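Local coordinates for protein prolyl-tRNA synthetase (PDB 3IAL) that probably catalyses the ATP-dependent attachment of L-proline to tRNA(Pro), through a prolyl-adenylate intermediate, as a class II aminoacyl-tRNA synthetase, at residues Val38-Arg41 and Cys47-Phe50; Arg51-Phe56 and Leu291-Leu296; Asn59-Leu64 and Asp195-Asp200; Cys280-His285 and Pro295-Ile300. All coordinates share one frame; numbering follows the deposited sequence.

Contact 1: Val38-Arg41 and Cys47-Phe50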
loop_
_atom_site.group_PDB
_atom_site.type_symbol
_atom_site.label_atom_id
_atom_site.label_comp_id
_atom_site.label_asym_id
_atom_site.label_seq_id
_atom_site.Cartn_x
_atom_site.Cartn_y
_atom_site.Cartn_z
ATOM N N VAL B 38 -12.652 6.328 -11.701
ATOM C CA VAL B 38 -11.437 6.878 -12.270
ATOM C C VAL B 38 -11.747 8.215 -12.932
ATOM O O VAL B 38 -12.911 8.562 -13.158
ATOM C CB VAL B 38 -10.840 5.947 -13.342
ATOM C CG1 VAL B 38 -10.469 4.596 -12.740
ATOM C CG2 VAL B 38 -11.812 5.777 -14.497
ATOM N N ASP B 39 -10.699 8.970 -13.222
ATOM C CA ASP B 39 -10.838 10.155 -14.040
ATOM C C ASP B 39 -9.797 10.137 -15.161
ATOM O O ASP B 39 -8.596 10.237 -14.905
ATOM C CB ASP B 39 -10.727 11.417 -13.192
ATOM C CG ASP B 39 -11.361 12.607 -13.867
ATOM O OD1 ASP B 39 -11.234 12.695 -15.108
ATOM O OD2 ASP B 39 -11.992 13.432 -13.175
ATOM N N ARG B 40 -10.293 10.021 -16.396
ATOM C CA ARG B 40 -9.465 9.933 -17.607
ATOM C C ARG B 40 -8.991 11.296 -18.101
ATOM O O ARG B 40 -8.184 11.373 -19.024
ATOM C CB ARG B 40 -10.248 9.277 -18.757
ATOM C CG ARG B 40 -10.831 7.911 -18.454
ATOM C CD ARG B 40 -11.689 7.404 -19.609
ATOM N NE ARG B 40 -10.894 6.886 -20.726
ATOM C CZ ARG B 40 -11.403 6.300 -21.811
ATOM N NH1 ARG B 40 -12.717 6.157 -21.953
ATOM N NH2 ARG B 40 -10.595 5.853 -22.764
ATOM N N ARG B 41 -9.504 12.374 -17.500
ATOM C CA ARG B 41 -9.207 13.738 -17.952
ATOM C C ARG B 41 -7.835 14.277 -17.508
ATOM O O ARG B 41 -7.520 15.443 -17.739
ATOM C CB ARG B 41 -10.313 14.698 -17.490
ATOM C CG ARG B 41 -11.689 14.384 -18.065
ATOM C CD ARG B 41 -12.768 15.269 -17.451
ATOM N NE ARG B 41 -12.963 14.982 -16.031
ATOM C CZ ARG B 41 -13.822 15.623 -15.240
ATOM N NH1 ARG B 41 -14.584 16.603 -15.719
ATOM N NH2 ARG B 41 -13.923 15.281 -13.960
ATOM N N CYS B 47 -2.797 7.651 -18.507
ATOM C CA CYS B 47 -2.503 7.809 -17.085
ATOM C C CYS B 47 -3.750 8.360 -16.416
ATOM O O CYS B 47 -4.048 9.555 -16.529
ATOM C CB CYS B 47 -1.324 8.760 -16.867
ATOM S SG CYS B 47 0.209 8.181 -17.572
ATOM N N VAL B 48 -4.482 7.491 -15.724
ATOM C CA VAL B 48 -5.779 7.867 -15.195
ATOM C C VAL B 48 -5.716 8.021 -13.693
ATOM O O VAL B 48 -5.031 7.262 -13.020
ATOM C CB VAL B 48 -6.874 6.835 -15.574
ATOM C CG1 VAL B 48 -6.888 6.615 -17.081
ATOM C CG2 VAL B 48 -6.652 5.532 -14.850
ATOM N N VAL B 49 -6.436 9.014 -13.175
ATOM C CA VAL B 49 -6.567 9.201 -11.744
ATOM C C VAL B 49 -7.480 8.115 -11.181
ATOM O O VAL B 49 -8.561 7.880 -11.711
ATOM C CB VAL B 49 -7.163 10.593 -11.398
ATOM C CG1 VAL B 49 -7.358 10.755 -9.875
ATOM C CG2 VAL B 49 -6.271 11.708 -11.954
ATOM N N PHE B 50 -7.024 7.441 -10.128
ATOM C CA PHE B 50 -7.890 6.593 -9.319
ATOM C C PHE B 50 -8.594 7.479 -8.293
ATOM O O PHE B 50 -7.959 7.955 -7.348
ATOM C CB PHE B 50 -7.076 5.525 -8.585
ATOM C CG PHE B 50 -7.173 4.147 -9.174
ATOM C CD1 PHE B 50 -8.390 3.474 -9.214
ATOM C CD2 PHE B 50 -6.037 3.496 -9.628
ATOM C CE1 PHE B 50 -8.477 2.178 -9.733
ATOM C CE2 PHE B 50 -6.109 2.222 -10.147
ATOM C CZ PHE B 50 -7.337 1.553 -10.197
HETATM O O HOH W 1 -5.792 10.277 -18.480
#
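Asp-39 and Val-49 form the hydrogen-bonded antiparallel pair of a short beta hairpin between strands 38-39 and 49-50. Asp-39 N donates a hydrogen bond to Val-49 O at 2.8 Å, and Val-49 N returns the bond to Asp-39 O at 3.0 Å. Further toward the loop, a water lies 2.7 Å from both Arg-40 O and Cys-47 O.

Apolar contacts follow the faces of this small sheet. On one, beta-branched Val-38, well suited to an extended backbone, brings CG1 to 4.2 Å from CD1 of Phe-50, its non-hydrogen-bonded partner. On the other, Val-49 sets its CB beside that of Asp-39 and packs on Phe-79 of the second subunit. Val-48 CG1 lies 4.2 Å from Arg-40 CA.

A salt bridge and hydrogen bonds hold the carboxylate of Asp-39, which leads away from the opposite strand. OD2 accepts from Trp-134 NE1 of the second subunit, so the hairpin takes part in the dimer interface. OD1 closes an Asx turn by accepting from Arg-41 N on its anti side, while its syn lone pair meets Arg-41 NE and that of Asp-39 OD2 meets Arg-41 NH2 at 2.8 Å, a side-on grip nearly in the guanidinium plane.

Contact 2: Arg51-Phe56 and Leu291-Leu296; sequences RPYGFF and LVLPPL
Tyr-53 reaches from the first turn of helix 52-71 to Leu-293 and Leu-291, two buried leucines of the extended chain that follows helix 276-285. This aromatic-aliphatic patch is the closer-packed half of the contact. Leu-293 comes from the direction opposite to the tyrosine, and its CD1 lies 3.8 Å from Tyr-53 OH and 4.2 Å from Tyr-53 CE2. Leu-291 CD1 meets Tyr-53 CE2 at the ring edge, near its plane, at 4.5 Å. The tyrosine ring can extend this far because CG is anti to the backbone N (chi1 -158°), which swings it out from the helix. Tyrosine suits a border of this kind: its carbons accept the leucine methyls, while the hydroxyl is hydrogen-bonded to Lys-360 O, and the lysine also makes a cation-pi contact with the ring.

The other half is looser, and where the two leucines are buried, Phe-56 and Leu-296 are both partly exposed. Phe-56, nearly one helical turn along, comes no nearer than 4.2 Å, from its CE2 to the carbonyl O of Leu-296, and the CA atoms of Phe-56 and Leu-296 stay 9.9 Å apart. Pro-299 packs on both Tyr-53 and Phe-56.

The contact thus lies where helix 52-71, which has partners in the second subunit at its start, faces the loop between helix 276-285 and strand 302-307. That loop is bonded through the backbones of Leu-291 and Leu-293 to Leu-359 and Gly-361, and through Leu-293 O to Tyr-424 OH of helix 416-438.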
loop_
_atom_site.group_PDB
_atom_site.type_symbol
_atom_site.label_atom_id
_atom_site.label_comp_id
_atom_site.label_asym_id
_atom_site.label_seq_id
_atom_site.Cartn_x
_atom_site.Cartn_y
_atom_site.Cartn_z
ATOM N N ARG B 51 -9.899 7.702 -8.464
ATOM C CA ARG B 51 -10.679 8.455 -7.474
ATOM C C ARG B 51 -11.023 7.556 -6.274
ATOM O O ARG B 51 -10.925 6.334 -6.382
ATOM C CB ARG B 51 -11.935 9.027 -8.128
ATOM C CG ARG B 51 -11.629 9.891 -9.341
ATOM C CD ARG B 51 -12.868 10.560 -9.864
ATOM N NE ARG B 51 -13.369 11.576 -8.944
ATOM C CZ ARG B 51 -14.360 12.419 -9.224
ATOM N NH1 ARG B 51 -14.974 12.367 -10.404
ATOM N NH2 ARG B 51 -14.739 13.312 -8.318
ATOM N N PRO B 52 -11.426 8.150 -5.132
ATOM C CA PRO B 52 -11.580 7.401 -3.867
ATOM C C PRO B 52 -12.373 6.100 -3.920
ATOM O O PRO B 52 -11.908 5.067 -3.416
ATOM C CB PRO B 52 -12.297 8.404 -2.968
ATOM C CG PRO B 52 -11.779 9.707 -3.407
ATOM C CD PRO B 52 -11.638 9.593 -4.908
ATOM N N TYR B 53 -13.567 6.154 -4.506
ATOM C CA TYR B 53 -14.448 4.997 -4.532
ATOM C C TYR B 53 -13.798 3.848 -5.313
ATOM O O TYR B 53 -13.849 2.699 -4.893
ATOM C CB TYR B 53 -15.815 5.376 -5.128
ATOM C CG TYR B 53 -16.913 4.435 -4.720
ATOM C CD1 TYR B 53 -17.425 4.461 -3.424
ATOM C CD2 TYR B 53 -17.433 3.508 -5.616
ATOM C CE1 TYR B 53 -18.431 3.594 -3.034
ATOM C CE2 TYR B 53 -18.445 2.627 -5.233
ATOM C CZ TYR B 53 -18.928 2.677 -3.937
ATOM O OH TYR B 53 -19.912 1.826 -3.545
ATOM N N GLY B 54 -13.181 4.173 -6.443
ATOM C CA GLY B 54 -12.416 3.200 -7.213
ATOM C C GLY B 54 -11.133 2.727 -6.540
ATOM O O GLY B 54 -10.846 1.526 -6.523
ATOM N N PHE B 55 -10.344 3.648 -5.977
ATOM C CA PHE B 55 -9.075 3.223 -5.371
ATOM C C PHE B 55 -9.265 2.276 -4.184
ATOM O O PHE B 55 -8.431 1.405 -3.959
ATOM C CB PHE B 55 -8.185 4.386 -4.926
ATOM C CG PHE B 55 -6.794 3.940 -4.563
ATOM C CD1 PHE B 55 -5.932 3.485 -5.550
ATOM C CD2 PHE B 55 -6.378 3.888 -3.239
ATOM C CE1 PHE B 55 -4.652 3.029 -5.227
ATOM C CE2 PHE B 55 -5.090 3.441 -2.910
ATOM C CZ PHE B 55 -4.232 3.018 -3.907
ATOM N N PHE B 56 -10.347 2.443 -3.427
ATOM C CA PHE B 56 -10.627 1.531 -2.320
ATOM C C PHE B 56 -10.694 0.067 -2.789
ATOM O O PHE B 56 -10.234 -0.832 -2.091
ATOM C CB PHE B 56 -11.928 1.893 -1.593
ATOM C CG PHE B 56 -12.275 0.920 -0.516
ATOM C CD1 PHE B 56 -11.922 1.173 0.796
ATOM C CD2 PHE B 56 -12.873 -0.295 -0.826
ATOM C CE1 PHE B 56 -12.193 0.257 1.788
ATOM C CE2 PHE B 56 -13.146 -1.219 0.166
ATOM C CZ PHE B 56 -12.803 -0.941 1.477
ATOM N N LEU B 291 -23.002 -0.763 -10.916
ATOM C CA LEU B 291 -22.113 -1.707 -10.274
ATOM C C LEU B 291 -22.868 -2.653 -9.353
ATOM O O LEU B 291 -23.930 -2.320 -8.841
ATOM C CB LEU B 291 -21.033 -0.979 -9.452
ATOM C CG LEU B 291 -20.120 0.004 -10.191
ATOM C CD1 LEU B 291 -19.190 0.704 -9.218
ATOM C CD2 LEU B 291 -19.330 -0.692 -11.286
ATOM N N VAL B 292 -22.286 -3.832 -9.167
ATOM C CA VAL B 292 -22.740 -4.840 -8.224
ATOM C C VAL B 292 -21.450 -5.411 -7.616
ATOM O O VAL B 292 -20.807 -6.256 -8.215
ATOM C CB VAL B 292 -23.533 -5.952 -8.955
ATOM C CG1 VAL B 292 -23.850 -7.115 -8.027
ATOM C CG2 VAL B 292 -24.818 -5.377 -9.598
ATOM N N LEU B 293 -21.077 -4.939 -6.431
ATOM C CA LEU B 293 -19.748 -5.197 -5.872
ATOM C C LEU B 293 -19.709 -6.409 -4.943
ATOM O O LEU B 293 -20.506 -6.501 -4.014
ATOM C CB LEU B 293 -19.256 -3.967 -5.094
ATOM C CG LEU B 293 -19.178 -2.660 -5.880
ATOM C CD1 LEU B 293 -18.842 -1.505 -4.938
ATOM C CD2 LEU B 293 -18.151 -2.762 -7.006
ATOM N N PRO B 294 -18.761 -7.330 -5.176
ATOM C CA PRO B 294 -18.457 -8.318 -4.150
ATOM C C PRO B 294 -18.027 -7.621 -2.849
ATOM O O PRO B 294 -17.443 -6.528 -2.910
ATOM C CB PRO B 294 -17.296 -9.100 -4.751
ATOM C CG PRO B 294 -17.405 -8.893 -6.222
ATOM C CD PRO B 294 -17.930 -7.507 -6.379
ATOM N N PRO B 295 -18.338 -8.223 -1.679
ATOM C CA PRO B 295 -18.031 -7.609 -0.384
ATOM C C PRO B 295 -16.586 -7.134 -0.209
ATOM O O PRO B 295 -16.368 -6.055 0.348
ATOM C CB PRO B 295 -18.355 -8.726 0.620
ATOM C CG PRO B 295 -19.444 -9.489 -0.020
ATOM C CD PRO B 295 -19.190 -9.416 -1.524
ATOM N N LEU B 296 -15.621 -7.925 -0.677
ATOM C CA LEU B 296 -14.197 -7.577 -0.572
ATOM C C LEU B 296 -13.915 -6.136 -1.003
ATOM O O LEU B 296 -13.177 -5.413 -0.339
ATOM C CB LEU B 296 -13.342 -8.520 -1.431
ATOM C CG LEU B 296 -11.836 -8.205 -1.452
ATOM C CD1 LEU B 296 -11.215 -8.510 -0.087
ATOM C CD2 LEU B 296 -11.102 -8.955 -2.576
#

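Contact 3: Asn59-Leu64 and Asp195-Asp200; sequences NAIMRL and DTIFSD
Ile-197 and Leu-64 carry most of this helix-to-helix contact, in which helix 180-201 of the class II core packs against helix 52-71. The course of Ile-197 describes the interface. At its root, Ile-197 CA lies 4.0 Å from Leu-64 CD2, and Ile-197 CB follows at 4.4 Å from Leu-64 CD2. There the side chain divides. With chi1 at -63°, measured to CG1, the CG2 branch falls anti to the backbone N and turns to CG2 of Ile-61, 4.2 Å away; it also lies at the edge of the ring of Phe-198, in its plane. The CG1 branch takes the closest approach, 3.9 Å to Leu-64 CD2, and its CD1 tip continues beyond that methyl without coming within 4.5 Å of residues 59-64.

One branched residue therefore spans nearly a full helical turn of its neighbour, from Ile-61 to Leu-64. Leucine suits the second place because its long stem lets CD2 lie alongside Ile-197, the two side chains running antiparallel, while also packing on Leu-296. Leu-202 packs on both isoleucines. Ile-197 sits in a wider pi-type turn, where Asp-195 O accepts from the amides of Ser-199 and Asp-200.

All the touching groups are carbon, chiefly the methyls and methylenes of the side chains, so dispersion and the burial of apolar surface hold the helices; with no directional bond between these segments, their fit probably rests on the match of their shapes.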
loop_
_atom_site.group_PDB
_atom_site.type_symbol
_atom_site.label_atom_id
_atom_site.label_comp_id
_atom_site.label_asym_id
_atom_site.label_seq_id
_atom_site.Cartn_x
_atom_site.Cartn_y
_atom_site.Cartn_z
ATOM N N ASN B 59 -7.058 -1.137 -3.882
ATOM C CA ASN B 59 -6.262 -1.320 -2.683
ATOM C C ASN B 59 -6.684 -2.579 -1.932
ATOM O O ASN B 59 -5.839 -3.310 -1.421
ATOM C CB ASN B 59 -6.395 -0.108 -1.777
ATOM C CG ASN B 59 -5.356 -0.087 -0.679
ATOM O OD1 ASN B 59 -5.693 -0.019 0.501
ATOM N ND2 ASN B 59 -4.085 -0.153 -1.060
ATOM N N ALA B 60 -7.990 -2.845 -1.898
ATOM C CA ALA B 60 -8.507 -4.040 -1.231
ATOM C C ALA B 60 -8.040 -5.307 -1.933
ATOM O O ALA B 60 -7.672 -6.282 -1.278
ATOM C CB ALA B 60 -10.026 -3.999 -1.159
ATOM N N ILE B 61 -8.053 -5.298 -3.261
ATOM C CA ILE B 61 -7.600 -6.452 -4.029
ATOM C C ILE B 61 -6.116 -6.723 -3.758
ATOM O O ILE B 61 -5.730 -7.870 -3.447
ATOM C CB ILE B 61 -7.842 -6.267 -5.530
ATOM C CG1 ILE B 61 -9.345 -6.379 -5.835
ATOM C CG2 ILE B 61 -7.050 -7.312 -6.337
ATOM C CD1 ILE B 61 -9.731 -5.932 -7.228
ATOM N N MET B 62 -5.301 -5.670 -3.837
ATOM C CA MET B 62 -3.844 -5.806 -3.653
ATOM C C MET B 62 -3.465 -6.117 -2.205
ATOM O O MET B 62 -2.538 -6.888 -1.965
ATOM C CB MET B 62 -3.093 -4.570 -4.168
ATOM C CG MET B 62 -3.273 -4.340 -5.672
ATOM S SD MET B 62 -2.625 -5.707 -6.658
ATOM C CE MET B 62 -3.482 -5.417 -8.206
ATOM N N ARG B 63 -4.185 -5.544 -1.244
ATOM C CA ARG B 63 -3.984 -5.906 0.162
ATOM C C ARG B 63 -4.245 -7.395 0.384
ATOM O O ARG B 63 -3.512 -8.043 1.125
ATOM C CB ARG B 63 -4.897 -5.092 1.095
ATOM C CG ARG B 63 -4.455 -3.658 1.347
ATOM C CD ARG B 63 -4.532 -3.315 2.842
ATOM N NE ARG B 63 -4.243 -1.903 3.118
ATOM C CZ ARG B 63 -5.156 -0.960 3.358
ATOM N NH1 ARG B 63 -6.459 -1.243 3.360
ATOM N NH2 ARG B 63 -4.761 0.288 3.600
ATOM N N LEU B 64 -5.309 -7.923 -0.227
ATOM C CA LEU B 64 -5.604 -9.355 -0.124
ATOM C C LEU B 64 -4.473 -10.190 -0.718
ATOM O O LEU B 64 -4.045 -11.174 -0.123
ATOM C CB LEU B 64 -6.928 -9.719 -0.803
ATOM C CG LEU B 64 -7.264 -11.218 -0.788
ATOM C CD1 LEU B 64 -7.459 -11.760 0.652
ATOM C CD2 LEU B 64 -8.485 -11.515 -1.650
ATOM N N ASP B 195 -6.826 -18.115 -7.339
ATOM C CA ASP B 195 -8.165 -18.689 -7.113
ATOM C C ASP B 195 -8.855 -18.070 -5.901
ATOM O O ASP B 195 -10.038 -17.781 -5.946
ATOM C CB ASP B 195 -8.096 -20.207 -6.942
ATOM C CG ASP B 195 -9.370 -20.894 -7.378
ATOM O OD1 ASP B 195 -9.672 -20.853 -8.585
ATOM O OD2 ASP B 195 -10.061 -21.477 -6.527
ATOM N N THR B 196 -8.105 -17.853 -4.824
ATOM C CA THR B 196 -8.627 -17.138 -3.664
ATOM C C THR B 196 -9.110 -15.730 -4.012
ATOM O O THR B 196 -10.191 -15.315 -3.590
ATOM C CB THR B 196 -7.561 -17.005 -2.553
ATOM O OG1 THR B 196 -7.134 -18.310 -2.149
ATOM C CG2 THR B 196 -8.129 -16.256 -1.355
ATOM N N ILE B 197 -8.304 -14.985 -4.758
ATOM C CA ILE B 197 -8.664 -13.601 -5.085
ATOM C C ILE B 197 -9.824 -13.568 -6.062
ATOM O O ILE B 197 -10.846 -12.929 -5.805
ATOM C CB ILE B 197 -7.491 -12.819 -5.712
ATOM C CG1 ILE B 197 -6.328 -12.694 -4.733
ATOM C CG2 ILE B 197 -7.944 -11.426 -6.141
ATOM C CD1 ILE B 197 -4.999 -12.323 -5.416
ATOM N N PHE B 198 -9.657 -14.258 -7.185
ATOM C CA PHE B 198 -10.595 -14.170 -8.310
ATOM C C PHE B 198 -11.944 -14.815 -7.971
ATOM O O PHE B 198 -13.000 -14.222 -8.205
ATOM C CB PHE B 198 -10.032 -14.887 -9.540
ATOM C CG PHE B 198 -8.877 -14.179 -10.232
ATOM C CD1 PHE B 198 -8.054 -13.271 -9.574
ATOM C CD2 PHE B 198 -8.593 -14.486 -11.564
ATOM C CE1 PHE B 198 -6.978 -12.662 -10.241
ATOM C CE2 PHE B 198 -7.534 -13.877 -12.236
ATOM C CZ PHE B 198 -6.721 -12.966 -11.571
ATOM N N SER B 199 -11.900 -16.041 -7.445
ATOM C CA SER B 199 -13.104 -16.868 -7.267
ATOM C C SER B 199 -13.712 -16.813 -5.860
ATOM O O SER B 199 -14.883 -16.476 -5.714
ATOM C CB SER B 199 -12.814 -18.318 -7.664
ATOM O OG SER B 199 -12.565 -18.406 -9.062
ATOM N N ASP B 200 -12.933 -17.133 -4.831
ATOM C CA ASP B 200 -13.467 -17.139 -3.463
ATOM C C ASP B 200 -13.933 -15.746 -3.040
ATOM O O ASP B 200 -14.959 -15.612 -2.368
ATOM C CB ASP B 200 -12.437 -17.645 -2.445
ATOM C CG ASP B 200 -12.015 -19.090 -2.679
ATOM O OD1 ASP B 200 -12.582 -19.787 -3.546
ATOM O OD2 ASP B 200 -11.097 -19.538 -1.972
#

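Contact 4: Cys280-His285 and Pro295-Ile300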
loop_
_atom_site.group_PDB
_atom_site.type_symbol
_atom_site.label_atom_id
_atom_site.label_comp_id
_atom_site.label_asym_id
_atom_site.label_seq_id
_atom_site.Cartn_x
_atom_site.Cartn_y
_atom_site.Cartn_z
ATOM N N CYS B 280 -12.309 -6.982 -14.294
ATOM C CA CYS B 280 -13.100 -8.220 -14.418
ATOM C C CYS B 280 -14.277 -8.269 -13.440
ATOM O O CYS B 280 -15.416 -8.460 -13.847
ATOM C CB CYS B 280 -12.223 -9.457 -14.207
ATOM S SG CYS B 280 -11.092 -9.820 -15.562
ATOM N N ALA B 281 -13.987 -8.085 -12.159
ATOM C CA ALA B 281 -15.002 -8.122 -11.102
ATOM C C ALA B 281 -16.125 -7.122 -11.349
ATOM O O ALA B 281 -17.296 -7.441 -11.148
ATOM C CB ALA B 281 -14.368 -7.851 -9.762
ATOM N N LEU B 282 -15.774 -5.913 -11.784
ATOM C CA LEU B 282 -16.789 -4.882 -12.010
ATOM C C LEU B 282 -17.621 -5.222 -13.240
ATOM O O LEU B 282 -18.842 -5.082 -13.229
ATOM C CB LEU B 282 -16.157 -3.501 -12.169
ATOM C CG LEU B 282 -15.346 -2.947 -10.983
ATOM C CD1 LEU B 282 -14.897 -1.545 -11.319
ATOM C CD2 LEU B 282 -16.100 -2.963 -9.654
ATOM N N SER B 283 -16.944 -5.690 -14.283
ATOM C CA SER B 283 -17.555 -5.863 -15.595
ATOM C C SER B 283 -18.498 -7.057 -15.630
ATOM O O SER B 283 -19.586 -6.988 -16.214
ATOM C CB SER B 283 -16.470 -6.020 -16.663
ATOM O OG SER B 283 -15.717 -4.818 -16.823
ATOM N N ILE B 284 -18.070 -8.146 -14.999
ATOM C CA ILE B 284 -18.805 -9.398 -15.030
ATOM C C ILE B 284 -20.066 -9.342 -14.166
ATOM O O ILE B 284 -21.116 -9.847 -14.566
ATOM C CB ILE B 284 -17.920 -10.569 -14.590
ATOM C CG1 ILE B 284 -16.804 -10.787 -15.622
ATOM C CG2 ILE B 284 -18.766 -11.830 -14.424
ATOM C CD1 ILE B 284 -15.768 -11.824 -15.237
ATOM N N HIS B 285 -19.961 -8.714 -12.999
ATOM C CA HIS B 285 -21.081 -8.628 -12.066
ATOM C C HIS B 285 -22.021 -7.461 -12.345
ATOM O O HIS B 285 -23.152 -7.483 -11.902
ATOM C CB HIS B 285 -20.564 -8.522 -10.628
ATOM C CG HIS B 285 -19.729 -9.689 -10.214
ATOM N ND1 HIS B 285 -20.167 -10.991 -10.346
ATOM C CD2 HIS B 285 -18.493 -9.760 -9.667
ATOM C CE1 HIS B 285 -19.237 -11.809 -9.900
ATOM N NE2 HIS B 285 -18.208 -11.089 -9.489
ATOM N N PRO B 295 -18.338 -8.223 -1.679
ATOM C CA PRO B 295 -18.031 -7.609 -0.384
ATOM C C PRO B 295 -16.586 -7.134 -0.209
ATOM O O PRO B 295 -16.368 -6.055 0.348
ATOM C CB PRO B 295 -18.355 -8.726 0.620
ATOM C CG PRO B 295 -19.444 -9.489 -0.020
ATOM C CD PRO B 295 -19.190 -9.416 -1.524
ATOM N N LEU B 296 -15.621 -7.925 -0.677
ATOM C CA LEU B 296 -14.197 -7.577 -0.572
ATOM C C LEU B 296 -13.915 -6.136 -1.003
ATOM O O LEU B 296 -13.177 -5.413 -0.339
ATOM C CB LEU B 296 -13.342 -8.520 -1.431
ATOM C CG LEU B 296 -11.836 -8.205 -1.452
ATOM C CD1 LEU B 296 -11.215 -8.510 -0.087
ATOM C CD2 LEU B 296 -11.102 -8.955 -2.576
ATOM N N ILE B 297 -14.510 -5.733 -2.119
ATOM C CA ILE B 297 -14.207 -4.436 -2.723
ATOM C C ILE B 297 -15.309 -3.395 -2.570
ATOM O O ILE B 297 -15.235 -2.353 -3.189
ATOM C CB ILE B 297 -13.841 -4.579 -4.228
ATOM C CG1 ILE B 297 -14.995 -5.219 -5.030
ATOM C CG2 ILE B 297 -12.554 -5.371 -4.370
ATOM C CD1 ILE B 297 -14.881 -5.055 -6.570
ATOM N N ALA B 298 -16.320 -3.663 -1.750
ATOM C CA ALA B 298 -17.361 -2.668 -1.492
ATOM C C ALA B 298 -16.852 -1.690 -0.435
ATOM O O ALA B 298 -16.619 -2.093 0.710
ATOM C CB ALA B 298 -18.648 -3.344 -1.007
ATOM N N PRO B 299 -16.668 -0.407 -0.801
ATOM C CA PRO B 299 -16.290 0.558 0.242
ATOM C C PRO B 299 -17.323 0.649 1.376
ATOM O O PRO B 299 -16.954 0.917 2.517
ATOM C CB PRO B 299 -16.181 1.883 -0.527
ATOM C CG PRO B 299 -15.840 1.473 -1.910
ATOM C CD PRO B 299 -16.670 0.225 -2.133
ATOM N N ILE B 300 -18.594 0.408 1.049
ATOM C CA ILE B 300 -19.669 0.298 2.029
ATOM C C ILE B 300 -20.399 -1.018 1.787
ATOM O O ILE B 300 -21.027 -1.192 0.749
ATOM C CB ILE B 300 -20.664 1.473 1.871
ATOM C CG1 ILE B 300 -20.032 2.778 2.360
ATOM C CG2 ILE B 300 -21.967 1.205 2.628
ATOM C CD1 ILE B 300 -20.712 4.018 1.799
#
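Ile-297 pushes its terminal methyl against Leu-282 and Ala-281 on helix 276-285, and it loses the most surface of any residue in the contact. It belongs to a short 3-10 turn, and its CB points at the helix. A chi1 of 59° tucks CG1 over the backbone, flanked by N and C, and with an extended chi2 this rotamer sends CD1 straight out toward the helix. The other branch, CG2, faces Ile-61 of helix 52-71, so the isoleucine fills the angle between two helices.

Leu-282 is second in buried area. Its CD2 meets CD1 of Ile-297 at 3.9 Å, the two side chains meeting at a slant. As the long side chain of this helix face, it also touches Leu-293, Met-32 and Leu-37, and so joins the loop after the helix to the N-terminal part of the chain. Ala-281 comes third: its CB is directed at the turn and stands 4.3 Å from CD1 of Ile-297. A small residue fits here, since its lone methyl lets the isoleucine tip come down beside the helix.

Helix 276-285 follows a long strand, consistent with the strand-and-helix motif 3 of class II synthetases, and the contact folds the chain leaving that helix back upon it. Everything that meets is a buried aliphatic group, so exclusion of water, more than any directional bond between the two segments, probably helps hold the 3-10 turn against helix 276-285.

From the N terminus, contact 1 closes a short hairpin loop and leads through strand 49-50 into helix 52-71, touching contact 2 as it does so. Contact 2 closes a very long loop, bringing the start of that helix to residues 291-296. Contact 3 is nested inside this loop and joins a later part of the same helix to helix 180-201. Contact 4 closes the short return after helix 276-285 and shares Pro-295 and Leu-296 with contact 2; it touches contact 3 as well. Together contacts 2, 3 and 4 tie the dimer-facing helix, the catalytic core and the loop between helix 276-285 and strand 302-307, while contact 1 stands apart from 3 and 4.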